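Local coordinates for protein NAD(FAD)-dependent dehydrogenase, NirB-family (N-terminal domain) (Clostridium acetobutylicum, PDB 3KLJ) that catalyses the NADH-dependent reduction of rubredoxin, using bound FAD to carry electrons in the dioxygen-scavenging chain of an obligate anaerobe, at residues A[49-54]-A[134-139]; A[149-154]-A[163-168]; A[116-121]-A[127-132]. All blocks are in the same frame, centred on the assembly; numbering follows the deposited sequence. Where two conformers were deposited one is given.

Interaction 1 of 3, residues A[49-54]-A[134-139]; sequences PRLNEI and DDALKI. With FAD (flavin-adenine dinucleotide), chain B.
The contact of Leu51 and Ile54 with Ala136 joins the two nucleotide-binding domains of this glutathione-reductase-type fold: helix 51-56 belongs to the FAD-binding domain and helix 133-146 to the NADH-binding domain. The meeting is buried and wholly apolar, with 136 Å² covered in all, and the helices come nearest at Leu51 and Ala136, whose CA atoms are 6.6 Å apart. A single methyl, Ala136 CB, takes both partners. Ile54 CG2 lies 4.1 Å from Ala136 CB, and Leu51 CD2 lies 4.3 Å from the same Ala136 CB. In Ile54 CG2 lies anti to the backbone N, chi1 (to CG1) being -56°, which directs CG2 at the alanine while CG1 leads away. Tyr133 touches both Leu51 and Ile54, and Leu130 reaches Ala136, extending the apolar patch.

The start of the first segment reaches the cofactor. Pro49 lies over a face of the isoalloxazine, with Pro49 CB 3.5 Å from FAD N5 and Pro49 CG 3.5 Å from FAD C10; at the ribityl chain, Pro49 CD is 3.4 Å from FAD O2'. The turn that presents this proline therefore leads directly into the helix that packs on the NADH-binding domain.

Toward the surface, Arg50 and Glu53 form a salt bridge, and Glu53 OE1 has a second partner in Lys57. The Arg50 NH1 to Glu53 OE2 bond is 2.8 Å long with an N-H...O angle of 165°; OE2 lies in the guanidinium plane, yet NH1 meets it from 47° above the carboxylate plane.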
# COMPACT_ATOMS: atom_id res chain seq x y z
N PRO A 49 1.87 -4.61 6.51
CA PRO A 49 1.60 -3.33 7.19
C PRO A 49 2.08 -3.23 8.64
O PRO A 49 2.09 -2.12 9.18
CB PRO A 49 0.06 -3.21 7.12
CG PRO A 49 -0.30 -3.96 5.85
CD PRO A 49 0.65 -5.15 5.87
N ARG A 50 2.49 -4.34 9.25
CA ARG A 50 2.94 -4.29 10.64
C ARG A 50 4.46 -4.12 10.75
O ARG A 50 4.99 -4.22 11.84
CB ARG A 50 2.46 -5.51 11.44
CG ARG A 50 1.02 -5.85 11.21
CD ARG A 50 0.27 -6.16 12.47
NE ARG A 50 0.57 -7.47 13.01
CZ ARG A 50 1.16 -7.70 14.18
NH1 ARG A 50 1.54 -6.70 14.95
NH2 ARG A 50 1.37 -8.94 14.57
N LEU A 51 5.13 -3.85 9.63
CA LEU A 51 6.58 -3.63 9.63
C LEU A 51 6.99 -2.50 10.58
O LEU A 51 8.07 -2.56 11.19
CB LEU A 51 7.10 -3.40 8.20
CG LEU A 51 7.26 -4.65 7.33
CD1 LEU A 51 7.63 -4.29 5.90
CD2 LEU A 51 8.28 -5.64 7.91
N ASN A 52 6.13 -1.50 10.74
CA ASN A 52 6.38 -0.42 11.69
C ASN A 52 6.52 -0.93 13.13
O ASN A 52 7.22 -0.32 13.93
CB ASN A 52 5.31 0.66 11.58
CG ASN A 52 5.55 1.59 10.39
OD1 ASN A 52 6.67 2.03 10.16
ND2 ASN A 52 4.49 1.89 9.64
N GLU A 53 5.88 -2.06 13.44
CA GLU A 53 5.96 -2.67 14.77
C GLU A 53 7.27 -3.41 15.03
O GLU A 53 7.69 -3.56 16.18
CB GLU A 53 4.77 -3.60 15.01
CG GLU A 53 3.43 -2.90 14.95
CD GLU A 53 2.29 -3.81 15.33
OE1 GLU A 53 2.33 -4.41 16.43
OE2 GLU A 53 1.33 -3.92 14.53
N ILE A 54 7.90 -3.87 13.95
CA ILE A 54 9.24 -4.45 14.02
C ILE A 54 10.18 -3.37 14.56
O ILE A 54 11.01 -3.62 15.44
CB ILE A 54 9.72 -4.96 12.62
CG1 ILE A 54 8.73 -5.96 12.01
CG2 ILE A 54 11.15 -5.51 12.68
CD1 ILE A 54 8.40 -7.17 12.87
N ASP A 134 13.52 -7.24 5.79
CA ASP A 134 14.96 -6.93 5.78
C ASP A 134 15.22 -5.42 5.76
O ASP A 134 16.17 -4.95 6.39
CB ASP A 134 15.67 -7.63 4.62
CG ASP A 134 15.91 -9.12 4.88
OD1 ASP A 134 15.78 -9.58 6.04
OD2 ASP A 134 16.22 -9.85 3.92
N ASP A 135 14.37 -4.67 5.06
CA ASP A 135 14.41 -3.21 5.05
C ASP A 135 14.27 -2.65 6.47
O ASP A 135 15.09 -1.84 6.90
CB ASP A 135 13.28 -2.63 4.18
CG ASP A 135 13.57 -2.70 2.68
OD1 ASP A 135 12.60 -2.64 1.90
OD2 ASP A 135 14.75 -2.78 2.29
N ALA A 136 13.23 -3.10 7.17
CA ALA A 136 12.98 -2.70 8.55
C ALA A 136 14.23 -2.89 9.41
O ALA A 136 14.63 -1.97 10.11
CB ALA A 136 11.80 -3.46 9.14
N LEU A 137 14.85 -4.07 9.33
CA LEU A 137 16.07 -4.37 10.09
C LEU A 137 17.21 -3.41 9.77
O LEU A 137 17.87 -2.91 10.67
CB LEU A 137 16.52 -5.82 9.86
CG LEU A 137 15.71 -6.98 10.44
CD1 LEU A 137 16.48 -8.28 10.25
CD2 LEU A 137 15.40 -6.77 11.92
N LYS A 138 17.44 -3.17 8.48
CA LYS A 138 18.46 -2.22 8.03
C LYS A 138 18.19 -0.81 8.60
O LYS A 138 19.12 -0.13 9.05
CB LYS A 138 18.52 -2.17 6.50
CG LYS A 138 19.20 -3.38 5.85
CD LYS A 138 19.23 -3.24 4.33
CE LYS A 138 19.32 -4.59 3.63
NZ LYS A 138 20.63 -5.29 3.84
N ILE A 139 16.93 -0.39 8.57
CA ILE A 139 16.55 0.89 9.19
C ILE A 139 16.76 0.86 10.70
O ILE A 139 17.31 1.82 11.26
CB ILE A 139 15.09 1.30 8.85
CG1 ILE A 139 14.97 1.61 7.35
CG2 ILE A 139 14.69 2.52 9.66
CD1 ILE A 139 13.59 1.35 6.76
PA FAD B . 3.46 -7.89 -1.45
O1A FAD B . 4.46 -6.88 -1.93
O2A FAD B . 3.11 -7.73 0.01
O5B FAD B . 4.01 -9.36 -1.72
C5B FAD B . 4.54 -9.72 -2.98
C4B FAD B . 5.69 -10.71 -2.78
O4B FAD B . 6.15 -11.17 -4.05
C3B FAD B . 6.88 -10.05 -2.10
O3B FAD B . 7.29 -10.84 -0.99
C2B FAD B . 7.97 -9.98 -3.16
O2B FAD B . 9.26 -10.20 -2.63
C1B FAD B . 7.57 -11.12 -4.09
N9A FAD B . 8.06 -10.94 -5.47
C8A FAD B . 8.19 -9.77 -6.17
N7A FAD B . 8.67 -10.06 -7.40
C5A FAD B . 8.83 -11.39 -7.51
C6A FAD B . 9.29 -12.21 -8.55
N6A FAD B . 9.92 -11.66 -9.59
N1A FAD B . 9.35 -13.57 -8.35
C2A FAD B . 8.97 -14.13 -7.14
N3A FAD B . 8.52 -13.32 -6.12
C4A FAD B . 8.45 -11.97 -6.30
N1 FAD B . -1.90 -1.40 3.27
C2 FAD B . -3.08 -1.04 3.90
O2 FAD B . -4.14 -1.34 3.39
N3 FAD B . -3.06 -0.38 5.11
C4 FAD B . -1.86 -0.05 5.70
O4 FAD B . -1.88 0.56 6.77
C4X FAD B . -0.66 -0.39 5.07
N5 FAD B . 0.57 -0.08 5.64
C5X FAD B . 1.75 -0.43 5.02
C6 FAD B . 2.98 -0.11 5.60
C7 FAD B . 4.17 -0.48 4.96
C7M FAD B . 5.49 -0.14 5.58
C8 FAD B . 4.13 -1.16 3.74
C8M FAD B . 5.39 -1.56 3.02
C9 FAD B . 2.90 -1.47 3.16
C9A FAD B . 1.71 -1.11 3.80
N10 FAD B . 0.48 -1.43 3.22
C10 FAD B . -0.69 -1.08 3.85
C1' FAD B . 0.44 -2.14 1.90
C2' FAD B . 0.21 -3.63 2.04
O2' FAD B . 1.33 -4.19 2.70
C3' FAD B . 0.08 -4.19 0.64
O3' FAD B . -1.11 -3.70 0.05
C4' FAD B . 0.04 -5.71 0.61
O4' FAD B . 1.19 -6.25 1.23
C5' FAD B . 0.02 -6.16 -0.85
O5' FAD B . 0.17 -7.56 -0.85
P FAD B . 0.69 -8.28 -2.17
O1P FAD B . 0.71 -9.78 -1.92
O2P FAD B . -0.11 -7.86 -3.38
O3P FAD B . 2.18 -7.71 -2.42

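Interaction 2 of 3, residues A[149-154]-A[163-168]; sequences AFIIGG and QAIIDS
The carbonyl O of Ile165, whose side chain packs on Ala149 and Ile151, accepts a hydrogen bond of 2.7 Å from Ser168 OG. The hydroxyl reaches back along its own helix rather than across the contact, because OG is folded toward the preceding turn. It approaches at a C=O...O angle of 121° and stands 29° off the carbonyl plane. Backbone bonds from Asp167 N to Gln163 O and from Ser168 N to Ala164 O continue the helix alongside it.

The contact itself is hydrophobic, buried and small, at 96 Å² summed over both sides. The nearest CA atoms are those of Ala149 and Ile165, 7.6 Å apart, so one helical side chain suffices to span the gap to the strand. Ile165 does this with its long branch: Ile165 CD1 lies 3.8 Å from Ala149 CB, while Ile165 CG2 settles 4.1 Å from that same methyl. Ile151 arrives from two positions along the strand and meets Ile165 tip to tip, the two CD1 atoms being 4.1 Å apart. Ile151 has chi2 at 104°, away from a staggered value, with CD1 turned to this end-on meeting.

Strand alternation explains the selection, since Ala149 and Ile151 face the helix whereas Phe150 points away, against Met214 and Ser173. Ile224 and Ala172 of the flanking strands fill in around the two inward residues, and Ile55 of helix 51-56 also reaches Ile165.

Beyond the strand, Gly153 has a positive phi, a conformation suited to glycine, in a sequence consistent with a GxGxxG dinucleotide-binding turn. Strand, glycine turn and covering helix open the beta-alpha-beta unit of the NADH-binding Rossmann-type domain.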
# COMPACT_ATOMS: atom_id res chain seq x y z
N ALA A 149 16.88 9.76 12.52
CA ALA A 149 16.41 9.48 11.16
C ALA A 149 15.86 10.72 10.46
O ALA A 149 15.33 11.63 11.11
CB ALA A 149 15.36 8.37 11.18
N PHE A 150 16.00 10.76 9.14
CA PHE A 150 15.39 11.80 8.32
C PHE A 150 14.57 11.13 7.23
O PHE A 150 15.13 10.44 6.36
CB PHE A 150 16.46 12.74 7.74
CG PHE A 150 15.90 13.93 7.00
CD1 PHE A 150 15.03 14.83 7.63
CD2 PHE A 150 16.26 14.17 5.68
CE1 PHE A 150 14.52 15.93 6.94
CE2 PHE A 150 15.76 15.26 4.98
CZ PHE A 150 14.89 16.15 5.62
N ILE A 151 13.25 11.29 7.31
CA ILE A 151 12.34 10.66 6.36
C ILE A 151 11.92 11.65 5.27
O ILE A 151 11.32 12.68 5.55
CB ILE A 151 11.09 10.04 7.07
CG1 ILE A 151 11.51 8.90 7.99
CG2 ILE A 151 10.08 9.49 6.05
CD1 ILE A 151 11.51 9.25 9.45
N ILE A 152 12.26 11.32 4.03
CA ILE A 152 11.90 12.13 2.87
C ILE A 152 10.64 11.55 2.22
O ILE A 152 10.60 10.37 1.85
CB ILE A 152 13.07 12.21 1.85
CG1 ILE A 152 14.22 13.06 2.42
CG2 ILE A 152 12.58 12.75 0.50
CD1 ILE A 152 15.45 13.12 1.57
N GLY A 153 9.61 12.39 2.08
CA GLY A 153 8.34 11.96 1.49
C GLY A 153 7.16 12.35 2.35
O GLY A 153 7.20 12.19 3.57
N GLY A 154 6.11 12.87 1.72
CA GLY A 154 5.05 13.55 2.45
C GLY A 154 3.81 12.76 2.81
O GLY A 154 2.81 13.35 3.23
N GLN A 163 6.91 8.09 13.62
CA GLN A 163 6.40 7.74 14.95
C GLN A 163 7.00 6.42 15.44
O GLN A 163 7.40 6.32 16.60
CB GLN A 163 4.87 7.66 14.97
CG GLN A 163 4.28 7.40 16.37
CD GLN A 163 4.60 8.50 17.39
OE1 GLN A 163 5.65 8.50 18.04
NE2 GLN A 163 3.67 9.43 17.55
N ALA A 164 7.04 5.42 14.56
CA ALA A 164 7.65 4.12 14.91
C ALA A 164 9.10 4.28 15.37
O ALA A 164 9.52 3.64 16.32
CB ALA A 164 7.55 3.16 13.75
N ILE A 165 9.84 5.14 14.68
CA ILE A 165 11.24 5.39 15.02
C ILE A 165 11.35 6.18 16.33
O ILE A 165 12.26 5.91 17.12
CB ILE A 165 12.01 6.08 13.86
CG1 ILE A 165 12.04 5.16 12.64
CG2 ILE A 165 13.45 6.41 14.29
CD1 ILE A 165 12.57 5.82 11.39
N ILE A 166 10.45 7.14 16.55
CA ILE A 166 10.34 7.84 17.84
C ILE A 166 10.07 6.82 18.93
O ILE A 166 10.79 6.76 19.93
CB ILE A 166 9.22 8.93 17.88
CG1 ILE A 166 9.33 9.96 16.75
CG2 ILE A 166 9.16 9.62 19.26
CD1 ILE A 166 10.68 10.62 16.59
N ASP A 167 9.04 5.99 18.73
CA ASP A 167 8.67 4.96 19.70
C ASP A 167 9.81 4.00 20.07
O ASP A 167 9.89 3.55 21.21
CB ASP A 167 7.47 4.15 19.19
CG ASP A 167 6.18 4.95 19.18
OD1 ASP A 167 5.18 4.41 18.66
OD2 ASP A 167 6.15 6.10 19.66
N SER A 168 10.67 3.68 19.10
CA SER A 168 11.80 2.78 19.34
C SER A 168 12.87 3.41 20.23
O SER A 168 13.69 2.70 20.83
CB SER A 168 12.41 2.32 18.01
OG SER A 168 13.16 3.35 17.40

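Interaction 3 of 3, residues A[116-121]-A[127-132]; sequences ANKIKV and IFSLYS. With FAD (flavin-adenine dinucleotide), chain B.
The two lengths of chain run antiparallel, Val121 CA lying 7.4 Å from Ile127 CA at one end and Ala116 CA lying 6.7 Å from Tyr131 CA at the other, a spacing bridged by side chains. At the first end Val121 and Ile127 cross obliquely, with Ile127 CG1 3.9 Å from Val121 CG2; Thr225 touches both residues from strand 222-225, and Ile152 also packs on Val121. Midway, Ser129 OG sits 4.0 Å from Ala116 CB, and Lys118 CE comes within 4.1 Å of the same Ser129 OG. The lysine gets there by a bend at chi2 (83°) that swings its aliphatic end along the neighbouring chain. Its amino group thereby returns to its own backbone, where Lys118 NZ makes a weak bond of 3.3 Å to Ala116 O.

Past Ser129 the second segment turns to the cofactor. Leu130 CD2 packs 3.8 Å from FAD C7M, a methyl of the dimethylbenzene ring. Tyr131 donates from OH to FAD O1A over 2.5 Å, and the phosphate oxygen lies at the ring edge, in its plane. With CG opposite the backbone N (chi1 -164°), the ring reaches from beside the flavin methyl C8M to that phosphate oxygen. Its hydroxyl is held a second time, as acceptor from Ser114 N, so two bonds fix its place, while Tyr131 O receives Arg48 NH2.

Ser132 then starts helix 133-146 as its N-cap. Its OG caps Asp135 N, and Asp135 OD1 accepts from Ser132 N, the reciprocal pairing of a capping box; the same OD1 also takes Tyr131 N. Tyr131 thus supplies one donor of the FAD pyrophosphate site, just before the chain enters helix 133-146 of the NADH-binding Rossmann-type domain.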
# COMPACT_ATOMS: atom_id res chain seq x y z
N ALA A 116 9.32 -0.11 -4.16
CA ALA A 116 9.46 1.27 -3.73
C ALA A 116 10.07 2.13 -4.83
O ALA A 116 11.01 1.71 -5.51
CB ALA A 116 10.30 1.35 -2.47
N ASN A 117 9.50 3.32 -5.03
CA ASN A 117 10.09 4.32 -5.92
C ASN A 117 11.44 4.76 -5.38
O ASN A 117 11.58 5.07 -4.20
CB ASN A 117 9.18 5.54 -6.05
CG ASN A 117 7.86 5.23 -6.74
OD1 ASN A 117 7.80 4.44 -7.68
ND2 ASN A 117 6.80 5.87 -6.26
N LYS A 118 12.44 4.78 -6.25
CA LYS A 118 13.78 5.19 -5.86
C LYS A 118 14.07 6.58 -6.38
O LYS A 118 13.92 6.85 -7.57
CB LYS A 118 14.83 4.19 -6.33
CG LYS A 118 15.19 3.12 -5.29
CD LYS A 118 14.20 1.96 -5.30
CE LYS A 118 14.36 1.05 -4.07
NZ LYS A 118 13.36 -0.07 -4.10
N ILE A 119 14.46 7.47 -5.47
CA ILE A 119 14.91 8.81 -5.83
C ILE A 119 16.34 9.05 -5.36
O ILE A 119 16.81 8.42 -4.41
CB ILE A 119 13.99 9.91 -5.28
CG1 ILE A 119 13.83 9.78 -3.75
CG2 ILE A 119 12.63 9.89 -5.99
CD1 ILE A 119 13.48 11.07 -3.06
N LYS A 120 17.03 9.96 -6.04
CA LYS A 120 18.36 10.38 -5.60
C LYS A 120 18.20 11.47 -4.54
O LYS A 120 17.38 12.38 -4.70
CB LYS A 120 19.15 10.91 -6.80
CG LYS A 120 20.62 10.52 -6.79
CD LYS A 120 20.80 9.11 -7.33
CE LYS A 120 22.18 8.95 -7.94
NZ LYS A 120 22.31 7.64 -8.64
N VAL A 121 18.95 11.34 -3.45
CA VAL A 121 18.94 12.33 -2.37
C VAL A 121 20.35 12.90 -2.20
O VAL A 121 21.28 12.15 -1.91
CB VAL A 121 18.49 11.71 -1.02
CG1 VAL A 121 18.57 12.74 0.12
CG2 VAL A 121 17.08 11.13 -1.12
N ILE A 127 20.68 5.52 0.99
CA ILE A 127 19.25 5.79 1.09
C ILE A 127 18.52 4.49 1.41
O ILE A 127 18.75 3.47 0.78
CB ILE A 127 18.66 6.42 -0.20
CG1 ILE A 127 19.13 7.87 -0.38
CG2 ILE A 127 17.14 6.42 -0.17
CD1 ILE A 127 20.30 8.03 -1.33
N PHE A 128 17.65 4.55 2.41
CA PHE A 128 16.84 3.41 2.80
C PHE A 128 15.40 3.64 2.38
O PHE A 128 14.96 4.79 2.22
CB PHE A 128 16.91 3.20 4.32
CG PHE A 128 18.30 2.88 4.82
CD1 PHE A 128 19.15 3.90 5.23
CD2 PHE A 128 18.76 1.57 4.84
CE1 PHE A 128 20.44 3.60 5.67
CE2 PHE A 128 20.05 1.26 5.29
CZ PHE A 128 20.88 2.28 5.70
N SER A 129 14.68 2.55 2.19
CA SER A 129 13.23 2.60 2.18
C SER A 129 12.66 1.41 2.91
O SER A 129 13.34 0.40 3.09
CB SER A 129 12.64 2.73 0.78
OG SER A 129 13.45 2.13 -0.20
N LEU A 130 11.42 1.54 3.34
CA LEU A 130 10.76 0.50 4.07
C LEU A 130 9.74 -0.18 3.17
O LEU A 130 8.67 0.37 2.90
CB LEU A 130 10.09 1.07 5.33
CG LEU A 130 9.30 0.12 6.22
CD1 LEU A 130 10.20 -1.01 6.71
CD2 LEU A 130 8.67 0.88 7.39
N TYR A 131 10.10 -1.36 2.69
CA TYR A 131 9.16 -2.22 1.99
C TYR A 131 9.12 -3.60 2.64
O TYR A 131 8.04 -4.12 2.92
CB TYR A 131 9.46 -2.34 0.49
CG TYR A 131 8.26 -2.90 -0.24
CD1 TYR A 131 7.21 -2.06 -0.61
CD2 TYR A 131 8.14 -4.27 -0.51
CE1 TYR A 131 6.08 -2.56 -1.24
CE2 TYR A 131 7.01 -4.77 -1.13
CZ TYR A 131 5.98 -3.90 -1.49
OH TYR A 131 4.85 -4.37 -2.13
N SER A 132 10.30 -4.16 2.89
CA SER A 132 10.45 -5.56 3.31
C SER A 132 10.87 -5.69 4.77
O SER A 132 11.30 -4.72 5.40
CB SER A 132 11.49 -6.24 2.45
OG SER A 132 12.76 -5.71 2.73
PA FAD B . 3.46 -7.89 -1.45
O1A FAD B . 4.46 -6.88 -1.93
O2A FAD B . 3.11 -7.73 0.01
O5B FAD B . 4.01 -9.36 -1.72
C5B FAD B . 4.54 -9.72 -2.98
C4B FAD B . 5.69 -10.71 -2.78
O4B FAD B . 6.15 -11.17 -4.05
C3B FAD B . 6.88 -10.05 -2.10
O3B FAD B . 7.29 -10.84 -0.99
C2B FAD B . 7.97 -9.98 -3.16
O2B FAD B . 9.26 -10.20 -2.63
C1B FAD B . 7.57 -11.12 -4.09
N9A FAD B . 8.06 -10.94 -5.47
C8A FAD B . 8.19 -9.77 -6.17
N7A FAD B . 8.67 -10.06 -7.40
C5A FAD B . 8.83 -11.39 -7.51
C6A FAD B . 9.29 -12.21 -8.55
N6A FAD B . 9.92 -11.66 -9.59
N1A FAD B . 9.35 -13.57 -8.35
C2A FAD B . 8.97 -14.13 -7.14
N3A FAD B . 8.52 -13.32 -6.12
C4A FAD B . 8.45 -11.97 -6.30
N1 FAD B . -1.90 -1.40 3.27
C2 FAD B . -3.08 -1.04 3.90
O2 FAD B . -4.14 -1.34 3.39
N3 FAD B . -3.06 -0.38 5.11
C4 FAD B . -1.86 -0.05 5.70
O4 FAD B . -1.88 0.56 6.77
C4X FAD B . -0.66 -0.39 5.07
N5 FAD B . 0.57 -0.08 5.64
C5X FAD B . 1.75 -0.43 5.02
C6 FAD B . 2.98 -0.11 5.60
C7 FAD B . 4.17 -0.48 4.96
C7M FAD B . 5.49 -0.14 5.58
C8 FAD B . 4.13 -1.16 3.74
C8M FAD B . 5.39 -1.56 3.02
C9 FAD B . 2.90 -1.47 3.16
C9A FAD B . 1.71 -1.11 3.80
N10 FAD B . 0.48 -1.43 3.22
C10 FAD B . -0.69 -1.08 3.85
C1' FAD B . 0.44 -2.14 1.90
C2' FAD B . 0.21 -3.63 2.04
O2' FAD B . 1.33 -4.19 2.70
C3' FAD B . 0.08 -4.19 0.64
O3' FAD B . -1.11 -3.70 0.05
C4' FAD B . 0.04 -5.71 0.61
O4' FAD B . 1.19 -6.25 1.23
C5' FAD B . 0.02 -6.16 -0.85
O5' FAD B . 0.17 -7.56 -0.85
P FAD B . 0.69 -8.28 -2.17
O1P FAD B . 0.71 -9.78 -1.92
O2P FAD B . -0.11 -7.86 -3.38
O3P FAD B . 2.18 -7.71 -2.42

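From the N terminus, the chain leaves the flavin-facing proline in 49-54, runs through the rest of the first FAD-binding portion, and enters the NADH-binding domain before returning at 134-139. That return, interaction 1, closes the longest loop, with 79 residues between its segments. Interaction 3 lies entirely within this loop: a short antiparallel turn-back from 116-121 to 127-132 that delivers the chain to helix 133-146. Interaction 2 follows in series, closing the tight strand-to-helix connection 149-154 to 163-168. None crosses another. Asn52 touching Ala164 ties interaction 1 to interaction 2, Leu51 against Ser132 ties interaction 1 to interaction 3, and Ile152 against Val121 joins interactions 2 and 3, while FAD contacts interactions 1 and 3.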